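Local coordinates for cytoplasmic protein (PDB 7LPO), which probably hydrolyses steryl beta-glucosides to free the sterol from its glucose, as a fungal glycoside hydrolase of family 5, at residues 33-38 against 674-679; 705-710 against 750-755. All coordinates share one frame; numbering follows the deposited sequence.

Interaction 1. Residues 33-38 against 674-679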
ATOM      1  N   GLY A  33       2.487 -12.765 -26.837  1.00 26.32           N
ATOM      2  CA  GLY A  33       2.353 -13.913 -25.971  1.00 25.36           C
ATOM      3  C   GLY A  33       3.391 -14.042 -24.876  1.00 24.09           C
ATOM      4  O   GLY A  33       3.334 -15.007 -24.108  1.00 24.07           O
ATOM      5  N   ARG A  34       4.326 -13.109 -24.763  1.00 26.10           N
ATOM      6  CA  ARG A  34       5.351 -13.212 -23.735  1.00 24.51           C
ATOM      7  C   ARG A  34       4.762 -12.929 -22.358  1.00 22.47           C
ATOM      8  O   ARG A  34       4.002 -11.975 -22.179  1.00 22.12           O
ATOM      9  CB  ARG A  34       6.489 -12.236 -24.026  1.00 25.19           C
ATOM     10  CG  ARG A  34       7.227 -12.512 -25.333  1.00 23.17           C
ATOM     11  CD  ARG A  34       8.530 -11.727 -25.418  1.00 20.56           C
ATOM     12  NE  ARG A  34       8.325 -10.283 -25.267  1.00 20.15           N
ATOM     13  CZ  ARG A  34       9.306  -9.398 -25.125  1.00 22.64           C
ATOM     14  NH1 ARG A  34      10.571  -9.796 -25.107  1.00 23.89           N
ATOM     15  NH2 ARG A  34       9.025  -8.108 -24.997  1.00 25.37           N
ATOM     16  N   SER A  35       5.116 -13.770 -21.387  1.00 21.30           N
ATOM     17  CA  SER A  35       4.748 -13.506 -20.002  1.00 19.97           C
ATOM     18  C   SER A  35       5.596 -12.366 -19.458  1.00 19.39           C
ATOM     19  O   SER A  35       6.827 -12.412 -19.520  1.00 19.56           O
ATOM     20  CB  SER A  35       4.946 -14.750 -19.143  1.00 21.11           C
ATOM     21  OG  SER A  35       4.101 -15.800 -19.553  1.00 23.55           O
ATOM     22  N   LEU A  36       4.940 -11.343 -18.923  1.00 20.41           N
ATOM     23  CA  LEU A  36       5.618 -10.169 -18.392  1.00 20.52           C
ATOM     24  C   LEU A  36       5.651 -10.213 -16.871  1.00 20.80           C
ATOM     25  O   LEU A  36       4.697 -10.665 -16.230  1.00 21.86           O
ATOM     26  CB  LEU A  36       4.920  -8.887 -18.843  1.00 21.14           C
ATOM     27  CG  LEU A  36       4.727  -8.714 -20.348  1.00 23.09           C
ATOM     28  CD1 LEU A  36       3.927  -7.461 -20.643  1.00 21.62           C
ATOM     29  CD2 LEU A  36       6.067  -8.683 -21.070  1.00 25.90           C
ATOM     30  N   VAL A  37       6.758  -9.738 -16.300  1.00 18.07           N
ATOM     31  CA  VAL A  37       6.884  -9.544 -14.861  1.00 16.80           C
ATOM     32  C   VAL A  37       7.101  -8.059 -14.616  1.00 17.98           C
ATOM     33  O   VAL A  37       8.046  -7.468 -15.157  1.00 18.15           O
ATOM     34  CB  VAL A  37       8.029 -10.370 -14.256  1.00 18.95           C
ATOM     35  CG1 VAL A  37       8.206 -10.017 -12.763  1.00 20.37           C
ATOM     36  CG2 VAL A  37       7.772 -11.862 -14.429  1.00 14.36           C
ATOM     37  N   LEU A  38       6.225  -7.457 -13.810  1.00 18.02           N
ATOM     38  CA  LEU A  38       6.273  -6.031 -13.521  1.00 19.96           C
ATOM     39  C   LEU A  38       6.771  -5.830 -12.098  1.00 18.20           C
ATOM     40  O   LEU A  38       6.155  -6.319 -11.143  1.00 18.10           O
ATOM     41  CB  LEU A  38       4.902  -5.379 -13.701  1.00 22.51           C
ATOM     42  CG  LEU A  38       4.330  -5.437 -15.117  1.00 22.09           C
ATOM     43  CD1 LEU A  38       2.901  -4.885 -15.087  1.00 21.56           C
ATOM     44  CD2 LEU A  38       5.192  -4.667 -16.107  1.00 21.27           C
ATOM     45  N   VAL A 674       9.246 -15.943 -23.126  1.00 18.61           N
ATOM     46  CA  VAL A 674       8.574 -16.861 -24.035  1.00 20.95           C
ATOM     47  C   VAL A 674       8.300 -18.127 -23.231  1.00 21.54           C
ATOM     48  O   VAL A 674       9.211 -18.913 -22.960  1.00 20.61           O
ATOM     49  CB  VAL A 674       9.407 -17.145 -25.285  1.00 23.07           C
ATOM     50  CG1 VAL A 674       8.762 -18.252 -26.095  1.00 23.46           C
ATOM     51  CG2 VAL A 674       9.572 -15.867 -26.108  1.00 25.39           C
ATOM     52  N   GLY A 675       7.052 -18.324 -22.840  1.00 21.90           N
ATOM     53  CA  GLY A 675       6.695 -19.374 -21.914  1.00 23.22           C
ATOM     54  C   GLY A 675       6.216 -18.816 -20.590  1.00 23.21           C
ATOM     55  O   GLY A 675       5.871 -17.639 -20.462  1.00 24.93           O
ATOM     56  N   ILE A 676       6.206 -19.683 -19.586  1.00 25.38           N
ATOM     57  CA  ILE A 676       5.655 -19.387 -18.267  1.00 25.02           C
ATOM     58  C   ILE A 676       6.796 -19.404 -17.255  1.00 24.94           C
ATOM     59  O   ILE A 676       7.518 -20.410 -17.161  1.00 23.96           O
ATOM     60  CB  ILE A 676       4.567 -20.399 -17.874  1.00 25.56           C
ATOM     61  CG1 ILE A 676       3.395 -20.342 -18.851  1.00 28.02           C
ATOM     62  CG2 ILE A 676       4.082 -20.134 -16.448  1.00 25.27           C
ATOM     63  CD1 ILE A 676       2.717 -18.986 -18.927  1.00 29.76           C
ATOM     64  N   PRO A 677       6.996 -18.339 -16.478  1.00 24.67           N
ATOM     65  CA  PRO A 677       8.015 -18.395 -15.421  1.00 23.30           C
ATOM     66  C   PRO A 677       7.697 -19.522 -14.454  1.00 21.75           C
ATOM     67  O   PRO A 677       6.583 -19.622 -13.938  1.00 22.98           O
ATOM     68  CB  PRO A 677       7.919 -17.019 -14.742  1.00 24.77           C
ATOM     69  CG  PRO A 677       7.189 -16.135 -15.711  1.00 26.88           C
ATOM     70  CD  PRO A 677       6.277 -17.050 -16.494  1.00 26.73           C
ATOM     71  N   GLU A 678       8.683 -20.379 -14.207  1.00 22.36           N
ATOM     72  CA  GLU A 678       8.506 -21.496 -13.286  1.00 23.94           C
ATOM     73  C   GLU A 678       9.217 -21.288 -11.957  1.00 23.52           C
ATOM     74  O   GLU A 678       8.627 -21.541 -10.901  1.00 24.56           O
ATOM     75  CB  GLU A 678       8.992 -22.803 -13.931  1.00 26.04           C
ATOM     76  CG  GLU A 678       8.764 -24.023 -13.054  1.00 33.24           C
ATOM     77  CD  GLU A 678       8.079 -25.158 -13.785  1.00 40.33           C
ATOM     78  OE1 GLU A 678       8.709 -26.221 -13.936  1.00 43.17           O
ATOM     79  OE2 GLU A 678       6.915 -24.990 -14.207  1.00 43.57           O
ATOM     80  N   ARG A 679      10.472 -20.838 -11.972  1.00 21.83           N
ATOM     81  CA  ARG A 679      11.220 -20.691 -10.730  1.00 19.66           C
ATOM     82  C   ARG A 679      12.331 -19.660 -10.889  1.00 19.66           C
ATOM     83  O   ARG A 679      13.032 -19.641 -11.905  1.00 19.44           O
ATOM     84  CB  ARG A 679      11.831 -22.030 -10.276  1.00 16.67           C
ATOM     85  CG  ARG A 679      12.083 -22.044  -8.788  1.00 17.35           C
ATOM     86  CD  ARG A 679      12.913 -23.182  -8.232  1.00 20.41           C
ATOM     87  NE  ARG A 679      13.438 -22.718  -6.944  1.00 24.24           N
ATOM     88  CZ  ARG A 679      12.780 -22.771  -5.785  1.00 27.35           C
ATOM     89  NH1 ARG A 679      11.572 -23.316  -5.719  1.00 27.54           N
ATOM     90  NH2 ARG A 679      13.338 -22.278  -4.682  1.00 28.83           N
TER
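Ser-35 and Gly-675 meet at a buried junction between the catalytic TIM barrel and the C-terminal beta sandwich of this family 5 hydrolase. Strand 35-43 belongs to the barrel, yet its start also pairs antiparallel with strand 669-673 of the sandwich, through backbone bonds of Ser-35 with Thr-673 and of Val-37 with Val-671. Just beyond that pairing, Val-674 and Gly-675 carry the chain across to strand 676-682 in the opposing sheet, so side chains take over where the ladder ends. Gly-675 makes the crossing with a positive phi of 113°, and at its backbone angles a CB would press on the carbonyl O of Val-674.

Arg-34 touches the crossing with its aliphatic base, CG lying 4.2 Å from Val-674 CG2, while its guanidinium turns elsewhere to salt bridges with Asp-30 and Glu-708. Pro-677 makes its contact through ring carbons: CD sits 3.8 Å from Ser-35 CB, and CG is in looser apolar contact with Val-37 CG2 at 4.5 Å. Ile-676 starts out away from the barrel strand, but its chi2 of -60° carries CD1 back to 3.5 Å from Ser-35 OG. That hydroxyl makes the one hydrogen bond between the segments, donating to Gly-675 O over 2.7 Å, with the donor tilted 21° from the carbonyl plane.

Interaction 2. Residues 705-710 against 750-755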
ATOM      1  N   VAL A 705      10.914 -12.275 -31.013  1.00 31.94           N
ATOM      2  CA  VAL A 705      10.126 -12.654 -29.841  1.00 29.52           C
ATOM      3  C   VAL A 705      10.984 -13.608 -29.022  1.00 27.68           C
ATOM      4  O   VAL A 705      11.085 -14.799 -29.334  1.00 29.17           O
ATOM      5  CB  VAL A 705       8.785 -13.294 -30.218  1.00 26.78           C
ATOM      6  CG1 VAL A 705       7.971 -13.606 -28.977  1.00 24.92           C
ATOM      7  CG2 VAL A 705       8.018 -12.358 -31.150  1.00 26.68           C
ATOM      8  N   TYR A 706      11.591 -13.087 -27.959  1.00 25.37           N
ATOM      9  CA  TYR A 706      12.549 -13.817 -27.152  1.00 23.67           C
ATOM     10  C   TYR A 706      12.377 -13.398 -25.698  1.00 20.49           C
ATOM     11  O   TYR A 706      11.638 -12.465 -25.372  1.00 19.94           O
ATOM     12  CB  TYR A 706      13.977 -13.534 -27.631  1.00 25.18           C
ATOM     13  CG  TYR A 706      14.176 -12.064 -27.826  1.00 27.01           C
ATOM     14  CD1 TYR A 706      14.525 -11.253 -26.761  1.00 29.43           C
ATOM     15  CD2 TYR A 706      13.951 -11.467 -29.061  1.00 30.03           C
ATOM     16  CE1 TYR A 706      14.674  -9.894 -26.917  1.00 31.21           C
ATOM     17  CE2 TYR A 706      14.094 -10.092 -29.230  1.00 30.40           C
ATOM     18  CZ  TYR A 706      14.460  -9.317 -28.152  1.00 31.54           C
ATOM     19  OH  TYR A 706      14.610  -7.959 -28.283  1.00 33.51           O
ATOM     20  N   THR A 707      13.091 -14.091 -24.823  1.00 19.57           N
ATOM     21  CA  THR A 707      13.088 -13.792 -23.404  1.00 20.51           C
ATOM     22  C   THR A 707      14.125 -12.721 -23.085  1.00 21.82           C
ATOM     23  O   THR A 707      15.248 -12.749 -23.600  1.00 22.31           O
ATOM     24  CB  THR A 707      13.370 -15.067 -22.614  1.00 20.76           C
ATOM     25  OG1 THR A 707      12.327 -16.017 -22.872  1.00 23.70           O
ATOM     26  CG2 THR A 707      13.458 -14.793 -21.129  1.00 19.61           C
ATOM     27  N   GLU A 708      13.728 -11.765 -22.245  1.00 19.77           N
ATOM     28  CA  GLU A 708      14.577 -10.663 -21.820  1.00 20.16           C
ATOM     29  C   GLU A 708      14.700 -10.697 -20.307  1.00 20.42           C
ATOM     30  O   GLU A 708      13.693 -10.784 -19.598  1.00 21.11           O
ATOM     31  CB  GLU A 708      14.021  -9.303 -22.248  1.00 23.33           C
ATOM     32  CG  GLU A 708      13.925  -9.110 -23.742  1.00 33.21           C
ATOM     33  CD  GLU A 708      13.377  -7.738 -24.125  1.00 40.38           C
ATOM     34  OE1 GLU A 708      14.090  -6.731 -23.905  1.00 45.84           O
ATOM     35  OE2 GLU A 708      12.239  -7.673 -24.645  1.00 39.06           O
ATOM     36  N   ILE A 709      15.932 -10.616 -19.825  1.00 19.42           N
ATOM     37  CA  ILE A 709      16.253 -10.691 -18.410  1.00 19.05           C
ATOM     38  C   ILE A 709      17.073  -9.461 -18.051  1.00 18.52           C
ATOM     39  O   ILE A 709      17.986  -9.078 -18.790  1.00 20.73           O
ATOM     40  CB  ILE A 709      17.027 -11.989 -18.078  1.00 17.85           C
ATOM     41  CG1 ILE A 709      16.067 -13.179 -18.079  1.00 16.92           C
ATOM     42  CG2 ILE A 709      17.746 -11.851 -16.757  1.00 17.46           C
ATOM     43  CD1 ILE A 709      16.756 -14.532 -18.293  1.00 15.97           C
ATOM     44  N   TYR A 710      16.741  -8.839 -16.924  1.00 17.31           N
ATOM     45  CA  TYR A 710      17.518  -7.733 -16.382  1.00 15.60           C
ATOM     46  C   TYR A 710      18.649  -8.284 -15.520  1.00 15.77           C
ATOM     47  O   TYR A 710      18.406  -9.082 -14.610  1.00 16.23           O
ATOM     48  CB  TYR A 710      16.619  -6.809 -15.555  1.00 14.84           C
ATOM     49  CG  TYR A 710      17.356  -5.790 -14.711  1.00 14.45           C
ATOM     50  CD1 TYR A 710      17.942  -4.671 -15.289  1.00 14.02           C
ATOM     51  CD2 TYR A 710      17.444  -5.935 -13.335  1.00 16.01           C
ATOM     52  CE1 TYR A 710      18.611  -3.735 -14.514  1.00 14.04           C
ATOM     53  CE2 TYR A 710      18.111  -5.022 -12.563  1.00 14.05           C
ATOM     54  CZ  TYR A 710      18.691  -3.915 -13.151  1.00 14.05           C
ATOM     55  OH  TYR A 710      19.342  -2.985 -12.377  1.00 14.07           O
ATOM     56  N   LEU A 750      19.919  -9.093 -20.780  1.00 23.24           N
ATOM     57  CA  LEU A 750      20.243 -10.384 -21.367  1.00 25.51           C
ATOM     58  C   LEU A 750      19.090 -10.812 -22.263  1.00 27.33           C
ATOM     59  O   LEU A 750      17.927 -10.763 -21.848  1.00 28.75           O
ATOM     60  CB  LEU A 750      20.486 -11.425 -20.277  1.00 27.62           C
ATOM     61  CG  LEU A 750      20.536 -12.880 -20.735  1.00 31.29           C
ATOM     62  CD1 LEU A 750      21.623 -13.070 -21.758  1.00 35.08           C
ATOM     63  CD2 LEU A 750      20.763 -13.768 -19.539  1.00 31.78           C
ATOM     64  N   ARG A 751      19.408 -11.220 -23.489  1.00 27.87           N
ATOM     65  CA  ARG A 751      18.413 -11.652 -24.462  1.00 25.96           C
ATOM     66  C   ARG A 751      18.642 -13.122 -24.755  1.00 22.80           C
ATOM     67  O   ARG A 751      19.776 -13.532 -25.006  1.00 23.46           O
ATOM     68  CB  ARG A 751      18.497 -10.826 -25.747  1.00 29.44           C
ATOM     69  CG  ARG A 751      18.162  -9.364 -25.528  1.00 31.79           C
ATOM     70  CD  ARG A 751      17.955  -8.615 -26.838  1.00 36.71           C
ATOM     71  NE  ARG A 751      17.465  -7.258 -26.589  1.00 42.07           N
ATOM     72  CZ  ARG A 751      18.252  -6.197 -26.424  1.00 46.93           C
ATOM     73  NH1 ARG A 751      19.572  -6.327 -26.493  1.00 51.55           N
ATOM     74  NH2 ARG A 751      17.723  -5.002 -26.194  1.00 45.00           N
ATOM     75  N   TRP A 752      17.569 -13.909 -24.729  1.00 20.00           N
ATOM     76  CA  TRP A 752      17.651 -15.366 -24.730  1.00 22.17           C
ATOM     77  C   TRP A 752      16.676 -15.927 -25.758  1.00 23.21           C
ATOM     78  O   TRP A 752      15.459 -15.940 -25.532  1.00 24.87           O
ATOM     79  CB  TRP A 752      17.366 -15.898 -23.329  1.00 23.72           C
ATOM     80  CG  TRP A 752      17.543 -17.370 -23.167  1.00 24.15           C
ATOM     81  CD1 TRP A 752      18.245 -18.213 -23.980  1.00 24.31           C
ATOM     82  CD2 TRP A 752      17.010 -18.182 -22.115  1.00 23.52           C
ATOM     83  NE1 TRP A 752      18.179 -19.497 -23.500  1.00 23.85           N
ATOM     84  CE2 TRP A 752      17.423 -19.504 -22.358  1.00 23.62           C
ATOM     85  CE3 TRP A 752      16.221 -17.919 -20.995  1.00 22.60           C
ATOM     86  CZ2 TRP A 752      17.080 -20.552 -21.518  1.00 22.93           C
ATOM     87  CZ3 TRP A 752      15.881 -18.961 -20.169  1.00 22.70           C
ATOM     88  CH2 TRP A 752      16.312 -20.259 -20.429  1.00 22.33           C
ATOM     89  N   TRP A 753      17.213 -16.367 -26.893  1.00 26.31           N
ATOM     90  CA  TRP A 753      16.432 -17.015 -27.936  1.00 27.99           C
ATOM     91  C   TRP A 753      16.499 -18.523 -27.751  1.00 30.73           C
ATOM     92  O   TRP A 753      17.563 -19.071 -27.439  1.00 32.65           O
ATOM     93  CB  TRP A 753      16.956 -16.680 -29.334  1.00 25.29           C
ATOM     94  CG  TRP A 753      16.908 -15.240 -29.744  1.00 23.65           C
ATOM     95  CD1 TRP A 753      15.976 -14.650 -30.539  1.00 23.38           C
ATOM     96  CD2 TRP A 753      17.856 -14.225 -29.416  1.00 23.40           C
ATOM     97  NE1 TRP A 753      16.277 -13.324 -30.722  1.00 22.92           N
ATOM     98  CE2 TRP A 753      17.426 -13.036 -30.036  1.00 25.05           C
ATOM     99  CE3 TRP A 753      19.027 -14.204 -28.655  1.00 25.51           C
ATOM    100  CZ2 TRP A 753      18.121 -11.842 -29.913  1.00 26.58           C
ATOM    101  CZ3 TRP A 753      19.717 -13.017 -28.538  1.00 25.83           C
ATOM    102  CH2 TRP A 753      19.266 -11.857 -29.162  1.00 27.91           C
ATOM    103  N   TYR A 754      15.373 -19.201 -27.963  1.00 27.12           N
ATOM    104  CA  TYR A 754      15.388 -20.656 -27.941  1.00 26.83           C
ATOM    105  C   TYR A 754      14.219 -21.177 -28.757  1.00 29.86           C
ATOM    106  O   TYR A 754      13.211 -20.478 -28.904  1.00 32.97           O
ATOM    107  CB  TYR A 754      15.330 -21.215 -26.506  1.00 25.24           C
ATOM    108  CG  TYR A 754      14.383 -20.517 -25.551  1.00 24.07           C
ATOM    109  CD1 TYR A 754      13.007 -20.635 -25.687  1.00 24.60           C
ATOM    110  CD2 TYR A 754      14.873 -19.767 -24.490  1.00 24.15           C
ATOM    111  CE1 TYR A 754      12.143 -19.994 -24.803  1.00 24.72           C
ATOM    112  CE2 TYR A 754      14.025 -19.131 -23.607  1.00 24.02           C
ATOM    113  CZ  TYR A 754      12.664 -19.252 -23.764  1.00 24.51           C
ATOM    114  OH  TYR A 754      11.833 -18.617 -22.874  1.00 24.16           O
ATOM    115  N   PRO A 755      14.331 -22.381 -29.316  1.00 31.41           N
ATOM    116  CA  PRO A 755      13.176 -22.997 -29.977  1.00 31.39           C
ATOM    117  C   PRO A 755      12.258 -23.673 -28.974  1.00 32.36           C
ATOM    118  O   PRO A 755      12.708 -24.288 -28.004  1.00 33.38           O
ATOM    119  CB  PRO A 755      13.818 -24.030 -30.912  1.00 29.42           C
ATOM    120  CG  PRO A 755      15.074 -24.434 -30.188  1.00 28.36           C
ATOM    121  CD  PRO A 755      15.560 -23.186 -29.475  1.00 29.25           C
TER
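Leu-750 pairs with Ile-709 at one end of an antiparallel beta ladder in the C-terminal beta sandwich, where strands 707-710 and 749-753 are neighbours in one sheet. Each backbone of this pair donates to the other, and Leu-750 N reaches Ile-709 O almost straight, at 175° and 2.8 Å. Their side chains turn inward, where Ile-766 of the opposing sheet meets both.

Arg-751 follows on the other face, in a non-hydrogen-bonded pair with Glu-708. Its extended chain runs past the Tyr-706 ring, CD 3.5 Å from CE1, and NE makes only a weak, bent bond to Tyr-706 OH. Glu-708 OE1 stays beyond salt-bridge range of NE; the guanidinium instead binds Gln-746 and Asp-646, and Glu-708 turns to Arg-34.

Trp-752 returns to the inner face and closes a second hydrogen-bonded pair, with Thr-707, its N donating to Thr-707 O over 2.8 Å. Its indole lies loosely beside Ile-709 CD1, and NE1 is bonded to His-740 O.

Trp-753 receives Tyr-706 over one face: CB makes a CH-pi contact 3.9 Å from the centre of the five-membered ring, while the two aromatic planes stand 43° apart. Glu-703 O accepts the indole N-H.

Tyr-754 leaves the ladder with CG in the crowded position between backbone N and carbonyl carbon (chi1 41°). The ring puts CD2 over the centre of the Trp-752 indole, and its hydroxyl accepts a 2.6 Å hydrogen bond from Thr-707 OG1.

The two contacts share the sheet that contains strand 669-673, bordered by the barrel strand 35-43 on one side and by strand 707-710 on the other. Interaction 1 is small and buried, a domain joint made by a few side-chain contacts and one hydroxyl-to-carbonyl bond; interaction 2 is larger and only partly buried, a regular backbone ladder with a mostly apolar inner face and a polar, aromatic outer one. They are stitched together at Val-674, whose N donates to Thr-707 OG1 and whose O probably accepts from Tyr-754 OH at 2.6 Å. A second tie is ionic, the bridge from Arg-34 to Glu-708 joining segment 33-38 to the sandwich.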